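Local coordinates for major allergen Alt a 1 (Alternaria alternata, PDB 3V0R), which may bind host plant thaumatin-like proteins and inhibit their beta-glucanase activity, and is a secreted, disulfide-linked dimeric beta-barrel allergen found exclusively in fungi, at residues T10-Y22 / L34-L46. Numbering follows the deposited sequence. Where two conformers were deposited one is given.
With 0FU (2,5,6-triaminopyrimidin-4-ol), chain M; 8AC (8-aminooctanoic acid), chain L; 0FU (2,5,6-triaminopyrimidin-4-ol), chain K; 0FU (2,5,6-triaminopyrimidin-4-ol), chain J.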
ATOM      1  N   THR A  10       7.374  22.665 -20.378  1.00 35.58           N
ATOM      2  CA  THR A  10       6.633  22.308 -19.169  1.00 36.23           C
ATOM      3  C   THR A  10       5.237  21.736 -19.437  1.00 35.90           C
ATOM      4  O   THR A  10       4.488  21.413 -18.491  1.00 36.47           O
ATOM      5  CB  THR A  10       6.516  23.524 -18.229  1.00 38.62           C
ATOM      6  OG1 THR A  10       5.805  24.565 -18.897  1.00 40.52           O
ATOM      7  CG2 THR A  10       7.924  24.074 -17.866  1.00 38.64           C
ATOM      8  N   GLU A  11       4.899  21.558 -20.706  1.00 35.76           N
ATOM      9  CA  GLU A  11       3.624  20.961 -21.027  1.00 36.42           C
ATOM     10  C   GLU A  11       3.701  20.148 -22.275  1.00 36.65           C
ATOM     11  O   GLU A  11       4.352  20.553 -23.232  1.00 37.12           O
ATOM     12  CB  GLU A  11       2.556  22.065 -21.197  1.00 39.43           C
ATOM     13  CG  GLU A  11       1.148  21.512 -21.310  1.00 40.96           C
ATOM     14  CD  GLU A  11       0.783  20.923 -22.694  1.00 42.98           C
ATOM     15  OE1 GLU A  11       1.310  21.430 -23.725  1.00 44.84           O
ATOM     16  OE2 GLU A  11      -0.056  19.958 -22.761  1.00 43.28           O
ATOM     17  N   GLY A  12       3.010  19.023 -22.272  1.00 36.61           N
ATOM     18  CA  GLY A  12       2.919  18.219 -23.462  1.00 39.19           C
ATOM     19  C   GLY A  12       2.306  16.865 -23.145  1.00 40.11           C
ATOM     20  O   GLY A  12       2.323  16.420 -22.019  1.00 38.62           O
ATOM     21  N   ASP A  13       1.836  16.172 -24.148  1.00 32.16           N
ATOM     22  CA  ASP A  13       1.271  14.839 -23.915  1.00 33.02           C
ATOM     23  C   ASP A  13       2.316  13.866 -23.398  1.00 33.23           C
ATOM     24  O   ASP A  13       1.960  12.878 -22.774  1.00 33.67           O
ATOM     25  CB  ASP A  13       0.687  14.265 -25.187  1.00 34.86           C
ATOM     26  CG  ASP A  13      -0.674  14.847 -25.554  1.00 36.49           C
ATOM     27  OD1 ASP A  13      -1.410  15.338 -24.722  1.00 36.20           O
ATOM     28  OD2 ASP A  13      -0.999  14.819 -26.765  1.00 37.62           O
ATOM     29  N   TYR A  14       3.601  14.114 -23.727  1.00 32.62           N
ATOM     30  CA  TYR A  14       4.696  13.216 -23.329  1.00 32.78           C
ATOM     31  C   TYR A  14       5.653  13.888 -22.347  1.00 32.13           C
ATOM     32  O   TYR A  14       6.780  13.437 -22.146  1.00 32.38           O
ATOM     33  CB  TYR A  14       5.421  12.736 -24.591  1.00 34.24           C
ATOM     34  CG  TYR A  14       4.502  11.849 -25.413  1.00 35.69           C
ATOM     35  CD1 TYR A  14       3.826  12.352 -26.481  1.00 36.89           C
ATOM     36  CD2 TYR A  14       4.291  10.528 -25.047  1.00 36.82           C
ATOM     37  CE1 TYR A  14       2.945  11.562 -27.231  1.00 38.89           C
ATOM     38  CE2 TYR A  14       3.430   9.730 -25.797  1.00 38.64           C
ATOM     39  CZ  TYR A  14       2.759  10.272 -26.831  1.00 39.75           C
ATOM     40  OH  TYR A  14       1.896   9.489 -27.564  1.00 43.93           O
ATOM     41  N   VAL A  15       5.177  14.959 -21.726  1.00 31.68           N
ATOM     42  CA  VAL A  15       5.922  15.715 -20.723  1.00 31.69           C
ATOM     43  C   VAL A  15       5.250  15.657 -19.362  1.00 31.60           C
ATOM     44  O   VAL A  15       4.041  15.967 -19.218  1.00 32.20           O
ATOM     45  CB  VAL A  15       6.053  17.184 -21.189  1.00 33.27           C
ATOM     46  CG1 VAL A  15       6.839  17.998 -20.130  1.00 32.82           C
ATOM     47  CG2 VAL A  15       6.767  17.237 -22.547  1.00 33.32           C
ATOM     48  N   TRP A  16       5.991  15.177 -18.368  1.00 31.51           N
ATOM     49  CA  TRP A  16       5.513  15.019 -17.001  1.00 31.16           C
ATOM     50  C   TRP A  16       6.311  15.852 -16.061  1.00 32.06           C
ATOM     51  O   TRP A  16       7.512  16.088 -16.321  1.00 31.89           O
ATOM     52  CB  TRP A  16       5.557  13.571 -16.570  1.00 31.21           C
ATOM     53  CG  TRP A  16       4.664  12.626 -17.305  1.00 31.37           C
ATOM     54  CD1 TRP A  16       3.631  12.910 -18.158  1.00 32.09           C
ATOM     55  CD2 TRP A  16       4.705  11.154 -17.253  1.00 32.18           C
ATOM     56  NE1 TRP A  16       3.047  11.757 -18.606  1.00 33.04           N
ATOM     57  CE2 TRP A  16       3.672  10.682 -18.076  1.00 33.00           C
ATOM     58  CE3 TRP A  16       5.524  10.243 -16.613  1.00 32.93           C
ATOM     59  CZ2 TRP A  16       3.432   9.326 -18.261  1.00 34.83           C
ATOM     60  CZ3 TRP A  16       5.268   8.902 -16.776  1.00 34.16           C
ATOM     61  CH2 TRP A  16       4.271   8.454 -17.633  1.00 34.30           C
ATOM     62  N   LYS A  17       5.711  16.269 -14.935  1.00 32.04           N
ATOM     63  CA  LYS A  17       6.395  17.094 -13.936  1.00 33.21           C
ATOM     64  C   LYS A  17       6.809  16.193 -12.810  1.00 32.73           C
ATOM     65  O   LYS A  17       5.998  15.350 -12.375  1.00 32.92           O
ATOM     66  CB  LYS A  17       5.389  18.104 -13.398  1.00 35.19           C
ATOM     67  CG  LYS A  17       5.974  19.047 -12.358  1.00 36.46           C
ATOM     68  CD  LYS A  17       4.917  20.085 -11.950  1.00 39.32           C
ATOM     69  CE  LYS A  17       4.125  19.550 -10.767  1.00 40.40           C
ATOM     70  NZ  LYS A  17       3.180  20.579 -10.198  1.00 43.92           N
ATOM     71  N   ILE A  18       8.046  16.363 -12.332  1.00 32.68           N
ATOM     72  CA  ILE A  18       8.596  15.618 -11.234  1.00 32.23           C
ATOM     73  C   ILE A  18       8.760  16.635 -10.103  1.00 33.20           C
ATOM     74  O   ILE A  18       9.270  17.742 -10.272  1.00 33.33           O
ATOM     75  CB  ILE A  18       9.961  14.960 -11.521  1.00 33.19           C
ATOM     76  CG1 ILE A  18       9.916  14.194 -12.835  1.00 33.61           C
ATOM     77  CG2 ILE A  18      10.397  14.111 -10.298  1.00 33.36           C
ATOM     78  CD1 ILE A  18       9.084  12.913 -12.837  1.00 34.34           C
ATOM     79  N   SER A  19       8.274  16.279  -8.941  1.00 33.58           N
ATOM     80  CA  SER A  19       8.309  17.175  -7.782  1.00 34.81           C
ATOM     81  C   SER A  19       8.376  16.367  -6.468  1.00 35.21           C
ATOM     82  O   SER A  19       8.204  15.127  -6.434  1.00 33.92           O
ATOM     83  CB  SER A  19       7.064  18.093  -7.722  1.00 36.12           C
ATOM     84  OG  SER A  19       5.899  17.299  -7.630  1.00 35.13           O
ATOM     85  N   GLU A  20       8.617  17.102  -5.388  1.00 37.19           N
ATOM     86  CA  GLU A  20       8.704  16.493  -4.020  1.00 38.88           C
ATOM     87  C   GLU A  20       9.643  15.279  -3.913  1.00 36.37           C
ATOM     88  O   GLU A  20       9.386  14.237  -3.290  1.00 35.99           O
ATOM     89  CB  GLU A  20       7.290  16.285  -3.425  1.00 42.99           C
ATOM     90  CG  GLU A  20       6.168  17.336  -3.707  1.00 46.84           C
ATOM     91  CD  GLU A  20       6.483  18.903  -3.731  1.00 52.44           C
ATOM     92  OE1 GLU A  20       5.832  19.464  -4.606  1.00 55.37           O
ATOM     93  OE2 GLU A  20       7.229  19.625  -2.922  1.00 52.26           O
ATOM     94  N   PHE A  21      10.810  15.424  -4.514  1.00 34.90           N
ATOM     95  CA  PHE A  21      11.850  14.436  -4.335  1.00 33.69           C
ATOM     96  C   PHE A  21      12.181  14.334  -2.859  1.00 34.02           C
ATOM     97  O   PHE A  21      12.260  15.338  -2.161  1.00 35.13           O
ATOM     98  CB  PHE A  21      13.151  14.869  -5.065  1.00 34.34           C
ATOM     99  CG  PHE A  21      14.306  13.941  -4.844  1.00 34.05           C
ATOM    100  CD1 PHE A  21      14.352  12.745  -5.453  1.00 33.97           C
ATOM    101  CD2 PHE A  21      15.284  14.258  -3.957  1.00 36.27           C
ATOM    102  CE1 PHE A  21      15.441  11.894  -5.286  1.00 34.71           C
ATOM    103  CE2 PHE A  21      16.374  13.423  -3.723  1.00 36.36           C
ATOM    104  CZ  PHE A  21      16.439  12.217  -4.388  1.00 35.24           C
ATOM    105  N   TYR A  22      12.345  13.105  -2.378  0.50 33.59           N
ATOM    106  CA  TYR A  22      12.825  12.827  -1.019  0.50 34.53           C
ATOM    107  C   TYR A  22      13.837  11.725  -1.115  0.50 33.93           C
ATOM    108  O   TYR A  22      13.763  10.894  -1.978  0.50 33.36           O
ATOM    109  CB  TYR A  22      11.672  12.374  -0.093  0.50 35.22           C
ATOM    110  CG  TYR A  22      12.031  12.046   1.369  0.50 36.04           C
ATOM    111  CD1 TYR A  22      11.840  12.992   2.412  0.50 37.63           C
ATOM    112  CD2 TYR A  22      12.474  10.778   1.742  0.50 35.77           C
ATOM    113  CE1 TYR A  22      12.112  12.676   3.747  0.50 38.61           C
ATOM    114  CE2 TYR A  22      12.781  10.477   3.079  0.50 36.73           C
ATOM    115  CZ  TYR A  22      12.619  11.420   4.067  0.50 38.07           C
ATOM    116  OH  TYR A  22      12.852  11.076   5.389  0.50 39.08           O
ATOM    117  N   LEU A  34      13.952   6.409  -1.311  1.00 37.90           N
ATOM    118  CA  LEU A  34      13.962   7.398  -2.366  1.00 38.81           C
ATOM    119  C   LEU A  34      12.576   7.493  -2.968  1.00 37.37           C
ATOM    120  O   LEU A  34      11.918   6.462  -3.175  1.00 36.48           O
ATOM    121  CB  LEU A  34      14.971   6.920  -3.442  1.00 41.60           C
ATOM    122  CG  LEU A  34      15.802   7.772  -4.345  1.00 46.91           C
ATOM    123  CD1 LEU A  34      16.655   8.774  -3.651  1.00 48.07           C
ATOM    124  CD2 LEU A  34      16.761   6.814  -5.073  1.00 49.94           C
ATOM    125  N   GLY A  35      12.135   8.699  -3.273  1.00 35.95           N
ATOM    126  CA  GLY A  35      10.863   8.891  -3.907  1.00 35.65           C
ATOM    127  C   GLY A  35      10.617  10.259  -4.488  1.00 34.87           C
ATOM    128  O   GLY A  35      11.328  11.211  -4.194  1.00 33.76           O
ATOM    129  N   PHE A  36       9.553  10.354  -5.294  1.00 34.38           N
ATOM    130  CA  PHE A  36       9.200  11.606  -5.947  1.00 34.58           C
ATOM    131  C   PHE A  36       7.817  11.482  -6.539  1.00 34.44           C
ATOM    132  O   PHE A  36       7.291  10.391  -6.632  1.00 34.67           O
ATOM    133  CB  PHE A  36      10.232  11.978  -7.048  1.00 34.12           C
ATOM    134  CG  PHE A  36      10.498  10.874  -7.989  1.00 34.59           C
ATOM    135  CD1 PHE A  36      11.534   9.962  -7.740  1.00 35.83           C
ATOM    136  CD2 PHE A  36       9.713  10.709  -9.146  1.00 36.46           C
ATOM    137  CE1 PHE A  36      11.750   8.901  -8.596  1.00 35.69           C
ATOM    138  CE2 PHE A  36       9.941   9.629 -10.009  1.00 36.68           C
ATOM    139  CZ  PHE A  36      10.955   8.738  -9.730  1.00 36.43           C
ATOM    140  N   ASN A  37       7.180  12.597  -6.811  1.00 34.99           N
ATOM    141  CA  ASN A  37       5.826  12.628  -7.378  1.00 35.97           C
ATOM    142  C   ASN A  37       5.942  12.835  -8.871  1.00 34.72           C
ATOM    143  O   ASN A  37       6.852  13.594  -9.342  1.00 34.03           O
ATOM    144  CB  ASN A  37       5.016  13.783  -6.782  1.00 40.02           C
ATOM    145  CG  ASN A  37       4.628  13.555  -5.313  1.00 45.13           C
ATOM    146  OD1 ASN A  37       4.627  12.390  -4.814  1.00 49.87           O
ATOM    147  ND2 ASN A  37       4.226  14.658  -4.616  1.00 45.94           N
ATOM    148  N   ILE A  38       5.078  12.188  -9.626  1.00 34.40           N
ATOM    149  CA  ILE A  38       5.025  12.334 -11.099  1.00 34.60           C
ATOM    150  C   ILE A  38       3.624  12.762 -11.498  1.00 35.42           C
ATOM    151  O   ILE A  38       2.626  12.120 -11.064  1.00 36.99           O
ATOM    152  CB  ILE A  38       5.293  11.020 -11.774  1.00 36.24           C
ATOM    153  CG1 ILE A  38       6.673  10.476 -11.392  1.00 36.77           C
ATOM    154  CG2 ILE A  38       5.112  11.135 -13.308  1.00 36.34           C
ATOM    155  CD1 ILE A  38       7.005   9.200 -12.145  1.00 39.24           C
ATOM    156  N   LYS A  39       3.508  13.812 -12.276  1.00 34.87           N
ATOM    157  CA  LYS A  39       2.203  14.345 -12.683  1.00 36.35           C
ATOM    158  C   LYS A  39       2.140  14.668 -14.156  1.00 35.17           C
ATOM    159  O   LYS A  39       3.074  15.280 -14.697  1.00 34.60           O
ATOM    160  CB  LYS A  39       1.897  15.599 -11.852  1.00 38.67           C
ATOM    161  CG  LYS A  39       0.476  16.096 -11.969  1.00 43.29           C
ATOM    162  CD  LYS A  39       0.197  17.351 -11.161  1.00 45.75           C
ATOM    163  CE  LYS A  39      -1.305  17.526 -10.933  1.00 49.50           C
ATOM    164  NZ  LYS A  39      -2.075  17.520 -12.201  1.00 51.38           N
ATOM    165  N   ALA A  40       1.069  14.295 -14.823  1.00 33.98           N
ATOM    166  CA  ALA A  40       0.860  14.706 -16.206  1.00 34.33           C
ATOM    167  C   ALA A  40       0.711  16.203 -16.288  1.00 34.62           C
ATOM    168  O   ALA A  40       0.269  16.837 -15.315  1.00 35.90           O
ATOM    169  CB  ALA A  40      -0.381  14.038 -16.816  1.00 34.26           C
ATOM    170  N   THR A  41       1.142  16.779 -17.401  1.00 34.29           N
ATOM    171  CA  THR A  41       0.994  18.217 -17.652  1.00 34.64           C
ATOM    172  C   THR A  41      -0.096  18.550 -18.655  1.00 35.57           C
ATOM    173  O   THR A  41      -0.373  19.715 -18.886  1.00 37.18           O
ATOM    174  CB  THR A  41       2.314  18.807 -18.196  1.00 34.85           C
ATOM    175  OG1 THR A  41       2.636  18.223 -19.460  1.00 33.61           O
ATOM    176  CG2 THR A  41       3.479  18.542 -17.222  1.00 34.05           C
ATOM    177  N   ASN A  42      -0.701  17.562 -19.302  1.00 34.63           N
ATOM    178  CA  ASN A  42      -1.609  17.796 -20.379  1.00 35.29           C
ATOM    179  C   ASN A  42      -3.096  17.808 -19.959  1.00 36.10           C
ATOM    180  O   ASN A  42      -3.973  17.644 -20.827  1.00 37.18           O
ATOM    181  CB  ASN A  42      -1.398  16.769 -21.487  1.00 34.65           C
ATOM    182  CG  ASN A  42      -1.894  15.364 -21.103  1.00 34.43           C
ATOM    183  OD1 ASN A  42      -2.149  15.095 -19.909  1.00 34.35           O
ATOM    184  ND2 ASN A  42      -1.969  14.459 -22.110  1.00 34.16           N
ATOM    185  N   GLY A  43      -3.373  17.954 -18.675  1.00 37.17           N
ATOM    186  CA  GLY A  43      -4.748  17.891 -18.162  1.00 39.40           C
ATOM    187  C   GLY A  43      -5.252  16.469 -17.921  1.00 40.72           C
ATOM    188  O   GLY A  43      -6.337  16.293 -17.432  1.00 40.43           O
ATOM    189  N   GLY A  44      -4.447  15.438 -18.221  1.00 39.36           N
ATOM    190  CA  GLY A  44      -4.834  14.098 -17.807  1.00 40.18           C
ATOM    191  C   GLY A  44      -4.745  13.883 -16.305  1.00 41.24           C
ATOM    192  O   GLY A  44      -4.142  14.627 -15.585  1.00 41.14           O
ATOM    193  N   THR A  45      -5.292  12.779 -15.862  1.00 42.00           N
ATOM    194  CA  THR A  45      -5.396  12.456 -14.462  1.00 44.60           C
ATOM    195  C   THR A  45      -4.140  11.994 -13.729  1.00 43.44           C
ATOM    196  O   THR A  45      -4.075  12.095 -12.489  1.00 45.48           O
ATOM    197  CB  THR A  45      -6.559  11.457 -14.330  1.00 46.78           C
ATOM    198  OG1 THR A  45      -7.717  12.258 -14.168  1.00 52.71           O
ATOM    199  CG2 THR A  45      -6.443  10.608 -13.224  1.00 49.95           C
ATOM    200  N   LEU A  46      -3.136  11.541 -14.438  1.00 41.37           N
ATOM    201  CA  LEU A  46      -2.001  10.890 -13.841  1.00 41.04           C
ATOM    202  C   LEU A  46      -1.265  11.759 -12.809  1.00 41.06           C
ATOM    203  O   LEU A  46      -0.821  12.884 -13.083  1.00 38.29           O
ATOM    204  CB  LEU A  46      -1.058  10.494 -14.997  1.00 40.89           C
ATOM    205  CG  LEU A  46       0.230   9.798 -14.623  1.00 41.34           C
ATOM    206  CD1 LEU A  46      -0.205   8.379 -14.305  1.00 42.37           C
ATOM    207  CD2 LEU A  46       1.231   9.850 -15.777  1.00 42.08           C
TER
HETATM  208  C4  0FU M 212       7.032   7.743  -0.669  0.50 55.67           C
HETATM  209  N3  0FU M 212       8.294   7.478  -0.315  0.50 57.73           N
HETATM  210  C2  0FU M 212       9.266   8.384  -0.556  0.50 56.32           C
HETATM  211  NAA 0FU M 212      10.514   8.050  -0.168  0.50 57.12           N
HETATM  212  N1  0FU M 212       9.001   9.589  -1.143  0.50 55.52           N
HETATM  213  C6  0FU M 212       7.748   9.888  -1.517  0.50 54.13           C
HETATM  214  NAB 0FU M 212       7.459  11.049  -2.120  0.50 55.26           N
HETATM  215  C5  0FU M 212       6.740   8.947  -1.267  0.50 53.70           C
HETATM  216  NAC 0FU M 212       5.465   9.139  -1.604  0.50 51.89           N
HETATM  217  O4  0FU M 212       5.996   6.893  -0.450  0.50 55.30           O
HETATM  218  NAA 8AC L 211      -3.387  11.416 -28.843  1.00 65.05           N
HETATM  219  OAB 8AC L 211       3.356   7.931 -22.017  1.00 46.75           O
HETATM  220  OAC 8AC L 211       1.621   7.392 -20.885  1.00 48.21           O
HETATM  221  CAD 8AC L 211      -3.087  10.736 -27.574  1.00 63.08           C
HETATM  222  CAE 8AC L 211      -1.876  11.393 -26.948  1.00 59.16           C
HETATM  223  CAF 8AC L 211      -1.848  11.222 -25.442  1.00 51.84           C
HETATM  224  CAG 8AC L 211      -0.828  10.120 -25.120  1.00 47.85           C
HETATM  225  CAH 8AC L 211      -0.140  10.365 -23.827  1.00 45.98           C
HETATM  226  CAI 8AC L 211       0.614   9.073 -23.399  1.00 48.87           C
HETATM  227  CAJ 8AC L 211       1.583   9.391 -22.283  1.00 43.91           C
HETATM  228  CAK 8AC L 211       2.208   8.115 -21.684  1.00 45.23           C
HETATM  229  C4  0FU K 210       6.720   9.204   1.999  0.50 53.26           C
HETATM  230  N3  0FU K 210       5.877  10.047   1.357  0.50 54.18           N
HETATM  231  C2  0FU K 210       6.262  11.333   1.151  0.50 52.89           C
HETATM  232  NAA 0FU K 210       5.413  12.166   0.525  0.50 51.89           N
HETATM  233  N1  0FU K 210       7.476  11.792   1.546  0.50 49.05           N
HETATM  234  C6  0FU K 210       8.307  10.977   2.214  0.50 49.85           C
HETATM  235  NAB 0FU K 210       9.518  11.293   2.706  0.50 50.33           N
HETATM  236  C5  0FU K 210       7.936   9.693   2.423  0.50 47.72           C
HETATM  237  NAC 0FU K 210       8.790   8.910   3.057  0.50 51.26           N
HETATM  238  O4  0FU K 210       6.461   7.870   2.276  0.50 55.37           O
HETATM  239  C4  0FU J 209      -1.734   6.483 -25.648  0.50 49.76           C
HETATM  240  N3  0FU J 209      -1.979   6.885 -26.923  0.50 50.79           N
HETATM  241  C2  0FU J 209      -0.997   6.950 -27.863  0.50 51.26           C
HETATM  242  NAA 0FU J 209      -1.307   7.355 -29.104  0.50 51.86           N
HETATM  243  N1  0FU J 209       0.278   6.611 -27.575  0.50 47.42           N
HETATM  244  C6  0FU J 209       0.582   6.202 -26.309  0.50 45.36           C
HETATM  245  NAB 0FU J 209       1.817   5.871 -26.012  0.50 39.80           N
HETATM  246  C5  0FU J 209      -0.420   6.125 -25.300  0.50 47.25           C
HETATM  247  NAC 0FU J 209      -0.165   5.717 -24.030  0.50 42.65           N
HETATM  248  O4  0FU J 209      -2.707   6.418 -24.672  0.50 50.11           O
HETATM  249  O   HOH W   1       1.179  15.143 -19.879  1.00 31.38           O
HETATM  250  O   HOH W   2       7.187  12.749  -2.917  0.50 31.65           O
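K17 and S19 pair with K39 and N37 in antiparallel hydrogen-bonded fashion, K17 N reaching K39 O at 2.8 Å and N37 N reaching S19 O at 2.8 Å. The ladder then slips by one residue at E20 and F21, a beta bulge, and resumes where Y22 and G35 exchange both backbone bonds. There G35 CA lies 3.4 Å from N1 of the chain M 2,5,6-triaminopyrimidin-4-ol.

Beyond the strands, side chains take over the polar work. T41 turns OG1 between its backbone N and carbonyl carbon (chi1 63°), where it donates to V15 O at 2.7 Å, from above the carbonyl plane, and accepts from G12 N at 2.9 Å. Water 1 adds a bridge from G12 O to T41 N. N42 ND2 makes a nearly straight 2.8 Å bond to the anti side of D13 OD1, coming in about 30° out of the carboxylate plane, while OD1 lies in the amide plane of N42; ND2 also bonds V88 O of the second subunit. N42 OD1 closes an Asx turn onto G44 N.

The apolar face is led by W16. L46 CD2 sits over its six-membered ring, a CH-pi contact 3.6 Å from the centroid, while I38 CG2 meets CE3 obliquely. I18 follows, CD1 against I38 CG1 and CG2 against F36 CD2. Past the bulge, L34 CD1 touches F21 CZ.

D13, Y14 and W16 line the 8-aminooctanoic acid pocket at one end of this beta hairpin. Strand 114-128 flanks 15-25, strand 47-53 flanks 33-40, and 81-87 packs against W16, F36 and I38 within the barrel.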